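Local coordinates for AbiEi antitoxin C-terminal domain-containing protein (Mycobacterium tuberculosis, PDB 1ZEL) that is of unknown function but probably binds DNA through a winged helix-turn-helix region and carries a domain related to the C-terminal domain of AbiEi antitoxins, at residues D85-L90 / T176-L181; R91-R96 / I124-P129; I147-A152 / L186-A191. All coordinates share one frame; numbering follows the deposited sequence.

From the N terminus, 85-90 comes first and leads into 91-96 along helix 88-96. Contact 2 closes first, when the chain reaches strand 124-127 and Leu128. It sets the helix against the small mixed sheet. The chain then passes through strand 142-145 to 147-152, where contact 3 opens. Next, 176-181 returns to the start of helix 88-96 and closes contact 1, the longer loop that contains contact 2. Contact 3 closes last, at 186-191 on helix 183-192. Contacts 1 and 3 therefore cross, while contacts 2 and 3 follow in series. Together they join the helix, the sheet and the following helices within the region related to the AbiEi antitoxin C-terminal domain.

Contact 1 of 3, residues D85-L90 / T176-L181. With FMT (formic acid), chain F.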
loop_
_atom_site.group_PDB
_atom_site.type_symbol
_atom_site.label_atom_id
_atom_site.label_comp_id
_atom_site.label_asym_id
_atom_site.label_seq_id
_atom_site.Cartn_x
_atom_site.Cartn_y
_atom_site.Cartn_z
ATOM N N ASP A 85 -2.175 13.741 -2.706
ATOM C CA ASP A 85 -1.216 12.754 -2.251
ATOM C C ASP A 85 -2.105 11.817 -1.488
ATOM O O ASP A 85 -2.716 12.240 -0.505
ATOM C CB ASP A 85 -0.158 13.385 -1.339
ATOM C CG ASP A 85 0.785 12.366 -0.733
ATOM O OD1 ASP A 85 0.706 11.156 -1.071
ATOM O OD2 ASP A 85 1.620 12.761 0.097
ATOM N N PRO A 86 -2.260 10.576 -1.980
ATOM C CA PRO A 86 -3.155 9.635 -1.318
ATOM C C PRO A 86 -2.541 8.940 -0.119
ATOM O O PRO A 86 -3.247 8.240 0.578
ATOM C CB PRO A 86 -3.451 8.610 -2.400
ATOM C CG PRO A 86 -2.225 8.613 -3.256
ATOM C CD PRO A 86 -1.707 10.029 -3.234
ATOM N N TYR A 87 -1.243 9.143 0.118
ATOM C CA TYR A 87 -0.557 8.426 1.168
ATOM C C TYR A 87 -0.239 9.284 2.373
ATOM O O TYR A 87 0.518 8.866 3.237
ATOM C CB TYR A 87 0.720 7.771 0.628
ATOM C CG TYR A 87 0.475 6.783 -0.524
ATOM C CD1 TYR A 87 -0.536 5.821 -0.452
ATOM C CD2 TYR A 87 1.266 6.808 -1.654
ATOM C CE1 TYR A 87 -0.773 4.930 -1.499
ATOM C CE2 TYR A 87 1.052 5.910 -2.704
ATOM C CZ TYR A 87 0.029 4.974 -2.614
ATOM O OH TYR A 87 -0.157 4.082 -3.651
ATOM N N LEU A 88 -0.840 10.467 2.464
ATOM C CA LEU A 88 -0.528 11.346 3.582
ATOM C C LEU A 88 -0.805 10.723 4.958
ATOM O O LEU A 88 -0.040 10.957 5.891
ATOM C CB LEU A 88 -1.202 12.730 3.434
ATOM C CG LEU A 88 -0.379 13.833 2.789
ATOM C CD1 LEU A 88 -1.206 15.115 2.595
ATOM C CD2 LEU A 88 0.924 14.126 3.572
ATOM N N PRO A 89 -1.893 9.924 5.101
ATOM C CA PRO A 89 -2.029 9.186 6.372
ATOM C C PRO A 89 -0.796 8.350 6.768
ATOM O O PRO A 89 -0.425 8.314 7.946
ATOM C CB PRO A 89 -3.233 8.270 6.121
ATOM C CG PRO A 89 -4.055 9.006 5.051
ATOM C CD PRO A 89 -3.056 9.716 4.198
ATOM N N LEU A 90 -0.175 7.676 5.804
ATOM C CA LEU A 90 1.005 6.864 6.092
ATOM C C LEU A 90 2.249 7.709 6.329
ATOM O O LEU A 90 3.067 7.407 7.205
ATOM C CB LEU A 90 1.246 5.853 4.972
ATOM C CG LEU A 90 0.176 4.764 4.894
ATOM C CD1 LEU A 90 0.396 3.921 3.660
ATOM C CD2 LEU A 90 0.187 3.890 6.157
ATOM N N THR A 176 6.038 6.242 -4.823
ATOM C CA THR A 176 5.994 7.626 -4.328
ATOM C C THR A 176 6.855 7.850 -3.099
ATOM O O THR A 176 6.623 8.804 -2.336
ATOM C CB THR A 176 4.563 8.096 -3.995
ATOM O OG1 THR A 176 4.167 7.527 -2.734
ATOM C CG2 THR A 176 3.578 7.707 -5.079
ATOM N N GLY A 177 7.813 6.955 -2.879
ATOM C CA GLY A 177 8.740 7.119 -1.781
ATOM C C GLY A 177 8.485 6.252 -0.567
ATOM O O GLY A 177 9.280 6.267 0.362
ATOM N N LEU A 178 7.373 5.519 -0.555
ATOM C CA LEU A 178 7.079 4.638 0.572
ATOM C C LEU A 178 7.551 3.238 0.240
ATOM O O LEU A 178 7.658 2.915 -0.935
ATOM C CB LEU A 178 5.575 4.615 0.847
ATOM C CG LEU A 178 4.979 5.935 1.323
ATOM C CD1 LEU A 178 3.487 5.754 1.320
ATOM C CD2 LEU A 178 5.485 6.322 2.715
ATOM N N PRO A 179 7.813 2.415 1.266
ATOM C CA PRO A 179 8.146 0.992 1.103
ATOM C C PRO A 179 6.917 0.277 0.552
ATOM O O PRO A 179 5.794 0.624 0.931
ATOM C CB PRO A 179 8.406 0.514 2.531
ATOM C CG PRO A 179 8.541 1.718 3.353
ATOM C CD PRO A 179 7.778 2.810 2.687
ATOM N N ALA A 180 7.126 -0.655 -0.385
ATOM C CA ALA A 180 6.025 -1.361 -1.026
ATOM C C ALA A 180 6.464 -2.780 -1.372
ATOM O O ALA A 180 7.653 -3.041 -1.663
ATOM C CB ALA A 180 5.557 -0.610 -2.290
ATOM N N LEU A 181 5.497 -3.693 -1.337
ATOM C CA LEU A 181 5.731 -5.084 -1.668
ATOM C C LEU A 181 6.126 -5.182 -3.133
ATOM O O LEU A 181 5.606 -4.430 -3.973
ATOM C CB LEU A 181 4.451 -5.910 -1.478
ATOM C CG LEU A 181 3.931 -6.094 -0.047
ATOM C CD1 LEU A 181 2.798 -7.132 -0.048
ATOM C CD2 LEU A 181 5.045 -6.448 0.939
HETATM C C FMT F . -3.187 4.330 -4.320
HETATM O O1 FMT F . -2.831 5.217 -5.105
HETATM O O2 FMT F . -2.505 3.328 -4.053
#
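Tyr87 meets Thr176 and Leu178 where a loop folds back on the start of helix 88-96. Tyr87 holds the N-cap position of that helix. It is also the last residue of an Asx turn: its backbone N donates to Asp85 OD1 at 3.0 Å, from 55° out of the carboxylate plane. The tight part of the contact is gathered round Tyr87. Leu178 CD1 lies 3.5 Å from Tyr87 CB and 3.7 Å from Tyr87 CG, so this methyl sits at the root of the ring. It comes to the ring obliquely. Thr176 stands at the ring edge, with CG2 in the ring plane. Its chi1 of 77° turns OG1 against the CD2 edge of Tyr87. Within 85-90, Pro86 CG covers one face of the Tyr87 ring near its centre, 4.1 Å above the plane.

The looser side has two parts. Leu90, one helical turn on, keeps its CB 4.3 Å from Leu178 CD1, and the flank of Thr176 is partly exposed. Leu104 and Ile124 also pack on Tyr87 and Leu90. No hydrogen bond joins the two segments. Thr176 OG1 is hydrogen-bonded to Arg91 NH2, and Arg91 NE also forms a salt bridge with Asp85 OD2. Tyr87 OH bonds to His112 NE2. It also hydrogen-bonds to O2 of a formic acid, at a very short 2.5 Å. This molecule, probably from the crystallisation liquor, is also held by Ser108 OG and Gln119 NE2. At the ring edge, Thr176 OG1 rests 3.2 Å from Tyr87 CD2.

Contact 2 of 3, residues R91-R96 / I124-P129; sequences RSWLAR and IPIWLP
Trp93 reaches from helix 88-96 to Ile126 and Leu128, and it is the helix residue that makes this contact. The backbones are far apart: the nearest CA atoms, those of Trp93 and Ile126, are 12.6 Å from each other. The indole bridges the distance. The bond from CA to CB of Trp93 already points toward the strand. CG then lies anti to the backbone N (chi1 -170°), which carries the ring outward from the helix. Contact with the strand segment comes at the outer rim of the six-membered ring. CZ3 lies 4.2 Å from both Ile126 CD1 and Leu128 CD2. The Ile126 methyl is set at the ring edge, near its plane. CH2 is the tip. It abuts both methyls of Leu128, with CD2 at 3.7 Å and CD1 at 3.9 Å. Leu128 CD1 lies in the ring plane, whereas CD2 comes in obliquely.

The Leu128 side chain meets the indole from the opposite direction, while that of Ile126 crosses it obliquely. Phe102 meets the Trp93 ring with its plane turned by about 25°, and Pro135 and Leu138 also touch the indole. All three residues of the contact are buried, and the contact is wholly apolar. Ile126 and Leu128 alternate with Trp127 in an extended chain whose side chains are buried on both faces. Ile126 and Leu128 turn to helix 88-96, so the helix packs on one face of a three-stranded mixed sheet in an alpha/beta arrangement.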
loop_
_atom_site.group_PDB
_atom_site.type_symbol
_atom_site.label_atom_id
_atom_site.label_comp_id
_atom_site.label_asym_id
_atom_site.label_seq_id
_atom_site.Cartn_x
_atom_site.Cartn_y
_atom_site.Cartn_z
ATOM N N ARG A 91 2.420 8.754 5.526
ATOM C CA ARG A 91 3.507 9.698 5.778
ATOM C C ARG A 91 3.345 10.346 7.147
ATOM O O ARG A 91 4.339 10.634 7.803
ATOM C CB ARG A 91 3.563 10.773 4.687
ATOM C CG ARG A 91 3.671 10.180 3.272
ATOM C CD ARG A 91 4.020 11.252 2.266
ATOM N NE ARG A 91 3.475 10.938 0.946
ATOM C CZ ARG A 91 4.055 10.123 0.058
ATOM N NH1 ARG A 91 5.214 9.542 0.328
ATOM N NH2 ARG A 91 3.471 9.900 -1.116
ATOM N N SER A 92 2.114 10.607 7.582
ATOM C CA SER A 92 1.955 11.169 8.942
ATOM C C SER A 92 2.395 10.205 10.045
ATOM O O SER A 92 2.909 10.621 11.107
ATOM C CB SER A 92 0.529 11.683 9.184
ATOM O OG SER A 92 -0.348 10.680 9.647
ATOM N N TRP A 93 2.197 8.916 9.803
ATOM C CA TRP A 93 2.731 7.893 10.690
ATOM C C TRP A 93 4.262 7.897 10.739
ATOM O O TRP A 93 4.852 7.927 11.839
ATOM C CB TRP A 93 2.161 6.525 10.307
ATOM C CG TRP A 93 2.450 5.407 11.316
ATOM C CD1 TRP A 93 3.020 5.524 12.545
ATOM C CD2 TRP A 93 2.111 4.028 11.155
ATOM N NE1 TRP A 93 3.093 4.285 13.158
ATOM C CE2 TRP A 93 2.532 3.352 12.318
ATOM C CE3 TRP A 93 1.485 3.299 10.134
ATOM C CZ2 TRP A 93 2.365 1.970 12.482
ATOM C CZ3 TRP A 93 1.306 1.927 10.303
ATOM C CH2 TRP A 93 1.756 1.277 11.455
ATOM N N LEU A 94 4.918 7.896 9.575
ATOM C CA LEU A 94 6.395 7.968 9.527
ATOM C C LEU A 94 6.949 9.229 10.186
ATOM O O LEU A 94 8.078 9.229 10.726
ATOM C CB LEU A 94 6.888 7.914 8.085
ATOM C CG LEU A 94 6.701 6.561 7.424
ATOM C CD1 LEU A 94 6.875 6.710 5.908
ATOM C CD2 LEU A 94 7.660 5.544 8.015
ATOM N N ALA A 95 6.155 10.303 10.141
ATOM C CA ALA A 95 6.535 11.578 10.770
ATOM C C ALA A 95 6.672 11.444 12.277
ATOM O O ALA A 95 7.529 12.089 12.887
ATOM C CB ALA A 95 5.527 12.653 10.424
ATOM N N ARG A 96 5.816 10.626 12.883
ATOM C CA ARG A 96 5.891 10.318 14.315
ATOM C C ARG A 96 6.806 9.138 14.647
ATOM O O ARG A 96 7.454 9.128 15.704
ATOM C CB ARG A 96 4.511 9.970 14.856
ATOM C CG ARG A 96 3.456 11.056 14.775
ATOM C CD ARG A 96 3.924 12.395 15.278
ATOM N NE ARG A 96 4.320 12.415 16.689
ATOM C CZ ARG A 96 4.587 13.540 17.328
ATOM N NH1 ARG A 96 4.446 14.705 16.699
ATOM N NH2 ARG A 96 4.953 13.512 18.594
ATOM N N ILE A 124 -6.069 2.535 2.189
ATOM C CA ILE A 124 -4.747 2.148 1.664
ATOM C C ILE A 124 -4.363 0.789 2.204
ATOM O O ILE A 124 -4.207 0.620 3.420
ATOM C CB ILE A 124 -3.648 3.176 2.044
ATOM C CG1 ILE A 124 -4.056 4.592 1.592
ATOM C CG2 ILE A 124 -2.276 2.721 1.439
ATOM C CD1 ILE A 124 -3.748 5.713 2.627
ATOM N N PRO A 125 -4.193 -0.199 1.314
ATOM C CA PRO A 125 -3.757 -1.522 1.742
ATOM C C PRO A 125 -2.270 -1.551 2.103
ATOM O O PRO A 125 -1.404 -1.175 1.288
ATOM C CB PRO A 125 -4.041 -2.393 0.515
ATOM C CG PRO A 125 -3.853 -1.444 -0.630
ATOM C CD PRO A 125 -4.384 -0.125 -0.149
ATOM N N ILE A 126 -1.983 -1.973 3.328
ATOM C CA ILE A 126 -0.602 -2.152 3.773
ATOM C C ILE A 126 -0.380 -3.516 4.383
ATOM O O ILE A 126 -1.323 -4.188 4.781
ATOM C CB ILE A 126 -0.164 -1.071 4.823
ATOM C CG1 ILE A 126 -1.029 -1.158 6.093
ATOM C CG2 ILE A 126 -0.215 0.339 4.228
ATOM C CD1 ILE A 126 -0.503 -0.265 7.223
ATOM N N TRP A 127 0.879 -3.913 4.466
ATOM C CA TRP A 127 1.276 -5.084 5.225
ATOM C C TRP A 127 1.988 -4.557 6.449
ATOM O O TRP A 127 2.737 -3.578 6.345
ATOM C CB TRP A 127 2.234 -5.974 4.391
ATOM C CG TRP A 127 2.889 -7.051 5.274
ATOM C CD1 TRP A 127 2.323 -8.221 5.703
ATOM C CD2 TRP A 127 4.177 -6.973 5.907
ATOM N NE1 TRP A 127 3.205 -8.899 6.542
ATOM C CE2 TRP A 127 4.342 -8.146 6.682
ATOM C CE3 TRP A 127 5.210 -6.027 5.886
ATOM C CZ2 TRP A 127 5.505 -8.398 7.418
ATOM C CZ3 TRP A 127 6.355 -6.273 6.619
ATOM C CH2 TRP A 127 6.499 -7.451 7.375
ATOM N N LEU A 128 1.726 -5.174 7.608
ATOM C CA LEU A 128 2.456 -4.883 8.838
ATOM C C LEU A 128 2.961 -6.178 9.450
ATOM O O LEU A 128 2.233 -7.159 9.456
ATOM C CB LEU A 128 1.521 -4.222 9.872
ATOM C CG LEU A 128 1.375 -2.698 9.864
ATOM C CD1 LEU A 128 0.282 -2.280 10.868
ATOM C CD2 LEU A 128 2.688 -2.036 10.185
ATOM N N PRO A 129 4.186 -6.179 9.998
ATOM C CA PRO A 129 4.628 -7.378 10.697
ATOM C C PRO A 129 3.776 -7.661 11.953
ATOM O O PRO A 129 3.169 -6.737 12.510
ATOM C CB PRO A 129 6.066 -7.053 11.086
ATOM C CG PRO A 129 6.231 -5.649 10.931
ATOM C CD PRO A 129 5.211 -5.123 10.000
#

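Contact 3 of 3, residues I147-A152 / L186-A191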
loop_
_atom_site.group_PDB
_atom_site.type_symbol
_atom_site.label_atom_id
_atom_site.label_comp_id
_atom_site.label_asym_id
_atom_site.label_seq_id
_atom_site.Cartn_x
_atom_site.Cartn_y
_atom_site.Cartn_z
ATOM N N ILE A 147 0.191 -11.240 7.089
ATOM C CA ILE A 147 0.881 -12.499 6.823
ATOM C C ILE A 147 2.183 -12.460 7.612
ATOM O O ILE A 147 2.910 -11.469 7.530
ATOM C CB ILE A 147 1.111 -12.623 5.309
ATOM C CG1 ILE A 147 -0.253 -12.658 4.610
ATOM C CG2 ILE A 147 1.976 -13.849 4.944
ATOM C CD1 ILE A 147 -0.170 -12.599 3.134
ATOM N N PRO A 148 2.470 -13.515 8.414
ATOM C CA PRO A 148 3.600 -13.435 9.339
ATOM C C PRO A 148 4.974 -13.626 8.712
ATOM O O PRO A 148 5.790 -14.405 9.225
ATOM C CB PRO A 148 3.300 -14.557 10.351
ATOM C CG PRO A 148 2.578 -15.561 9.553
ATOM C CD PRO A 148 1.751 -14.804 8.552
ATOM N N TRP A 149 5.240 -12.915 7.615
ATOM C CA TRP A 149 6.600 -12.800 7.120
ATOM C C TRP A 149 7.568 -12.223 8.180
ATOM O O TRP A 149 7.186 -11.374 9.014
ATOM C CB TRP A 149 6.635 -11.902 5.887
ATOM C CG TRP A 149 6.010 -12.527 4.677
ATOM C CD1 TRP A 149 6.234 -13.785 4.210
ATOM C CD2 TRP A 149 5.088 -11.914 3.767
ATOM N NE1 TRP A 149 5.512 -14.002 3.056
ATOM C CE2 TRP A 149 4.801 -12.865 2.761
ATOM C CE3 TRP A 149 4.490 -10.647 3.691
ATOM C CZ2 TRP A 149 3.923 -12.598 1.702
ATOM C CZ3 TRP A 149 3.626 -10.380 2.636
ATOM C CH2 TRP A 149 3.345 -11.354 1.660
ATOM N N ASN A 150 8.817 -12.706 8.104
ATOM C CA ASN A 150 9.971 -12.149 8.829
ATOM C C ASN A 150 10.210 -10.665 8.476
ATOM O O ASN A 150 10.714 -10.319 7.384
ATOM C CB ASN A 150 11.229 -13.001 8.559
ATOM C CG ASN A 150 12.469 -12.461 9.260
ATOM O OD1 ASN A 150 12.379 -11.549 10.080
ATOM N ND2 ASN A 150 13.629 -13.028 8.942
ATOM N N ALA A 151 9.823 -9.800 9.415
ATOM C CA ALA A 151 10.043 -8.358 9.335
ATOM C C ALA A 151 11.519 -7.969 9.131
ATOM O O ALA A 151 11.819 -6.845 8.717
ATOM C CB ALA A 151 9.496 -7.687 10.586
ATOM N N ALA A 152 12.432 -8.898 9.421
ATOM C CA ALA A 152 13.854 -8.625 9.296
ATOM C C ALA A 152 14.304 -8.692 7.842
ATOM O O ALA A 152 15.268 -8.023 7.451
ATOM C CB ALA A 152 14.662 -9.590 10.152
ATOM N N LEU A 186 3.506 -9.576 -3.430
ATOM C CA LEU A 186 2.141 -9.317 -3.859
ATOM C C LEU A 186 1.442 -10.616 -4.252
ATOM O O LEU A 186 0.333 -10.891 -3.789
ATOM C CB LEU A 186 2.124 -8.348 -5.037
ATOM C CG LEU A 186 0.757 -8.167 -5.695
ATOM C CD1 LEU A 186 -0.288 -7.523 -4.752
ATOM C CD2 LEU A 186 0.970 -7.363 -6.928
ATOM N N LEU A 187 2.104 -11.428 -5.071
ATOM C CA LEU A 187 1.476 -12.639 -5.568
ATOM C C LEU A 187 1.207 -13.560 -4.379
ATOM O O LEU A 187 0.131 -14.171 -4.274
ATOM C CB LEU A 187 2.367 -13.335 -6.601
ATOM C CG LEU A 187 1.751 -14.483 -7.405
ATOM C CD1 LEU A 187 2.382 -14.564 -8.808
ATOM C CD2 LEU A 187 1.932 -15.825 -6.625
ATOM N N VAL A 188 2.184 -13.690 -3.489
ATOM C CA VAL A 188 1.980 -14.562 -2.326
ATOM C C VAL A 188 0.857 -14.030 -1.430
ATOM O O VAL A 188 0.066 -14.800 -0.891
ATOM C CB VAL A 188 3.269 -14.801 -1.546
ATOM C CG1 VAL A 188 2.971 -15.570 -0.264
ATOM C CG2 VAL A 188 4.262 -15.595 -2.445
ATOM N N GLN A 189 0.767 -12.715 -1.308
ATOM C CA GLN A 189 -0.285 -12.118 -0.493
ATOM C C GLN A 189 -1.651 -12.515 -1.026
ATOM O O GLN A 189 -2.510 -12.992 -0.287
ATOM C CB GLN A 189 -0.184 -10.590 -0.496
ATOM C CG GLN A 189 -1.295 -9.938 0.347
ATOM C CD GLN A 189 -1.581 -8.518 -0.055
ATOM O OE1 GLN A 189 -0.686 -7.790 -0.452
ATOM N NE2 GLN A 189 -2.840 -8.105 0.063
ATOM N N ILE A 190 -1.858 -12.303 -2.323
ATOM C CA ILE A 190 -3.191 -12.500 -2.872
ATOM C C ILE A 190 -3.533 -14.009 -3.029
ATOM O O ILE A 190 -4.706 -14.383 -3.031
ATOM C CB ILE A 190 -3.332 -11.708 -4.183
ATOM C CG1 ILE A 190 -2.432 -12.292 -5.263
ATOM C CG2 ILE A 190 -2.887 -10.243 -3.956
ATOM C CD1 ILE A 190 -2.627 -11.611 -6.636
ATOM N N ALA A 191 -2.518 -14.863 -3.162
ATOM C CA ALA A 191 -2.743 -16.325 -3.131
ATOM C C ALA A 191 -3.078 -16.786 -1.704
ATOM O O ALA A 191 -3.976 -17.620 -1.492
ATOM C CB ALA A 191 -1.497 -17.070 -3.647
#
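Trp149 and Ile147 press on helix 183-192 at Val188 and Gln189. Trp149 comes in edge first. Its CZ2 is 3.7 Å from Val188 CG1 and 4.0 Å from Val188 CB, which lies in the ring plane. The neighbouring CH2 is 4.2 Å from the backbone N of Gln189. Ile147 crosses Gln189 at about a right angle, with CD1 3.7 Å from Gln189 CA and 4.0 Å from Gln189 CG.

The two loop side chains also brace each other. Ile147 CG2 sits over the centre of the Trp149 ring, 3.7 Å above its plane. Pro148, at the centre of an inverse gamma turn, separates them in sequence. Gln189 runs extended away from the contact, with CG anti to the backbone N (chi1 179°).

Further out, Trp127 meets Trp149 with ring planes at about 55°, and its NE1 bonds to Ile147 O. Trp149 NE1 bonds to Leu222 O, whose residue also packs on Val188. Gln189 OE1 accepts from Gly106 N, and its NE2 bonds to Ser196 OG.

No hydrogen bond crosses between 147-152 and 186-191. The contact itself is mainly apolar, with one ring edge close to a backbone N, while the buried indole N-H and the amide are satisfied by residues outside the two segments.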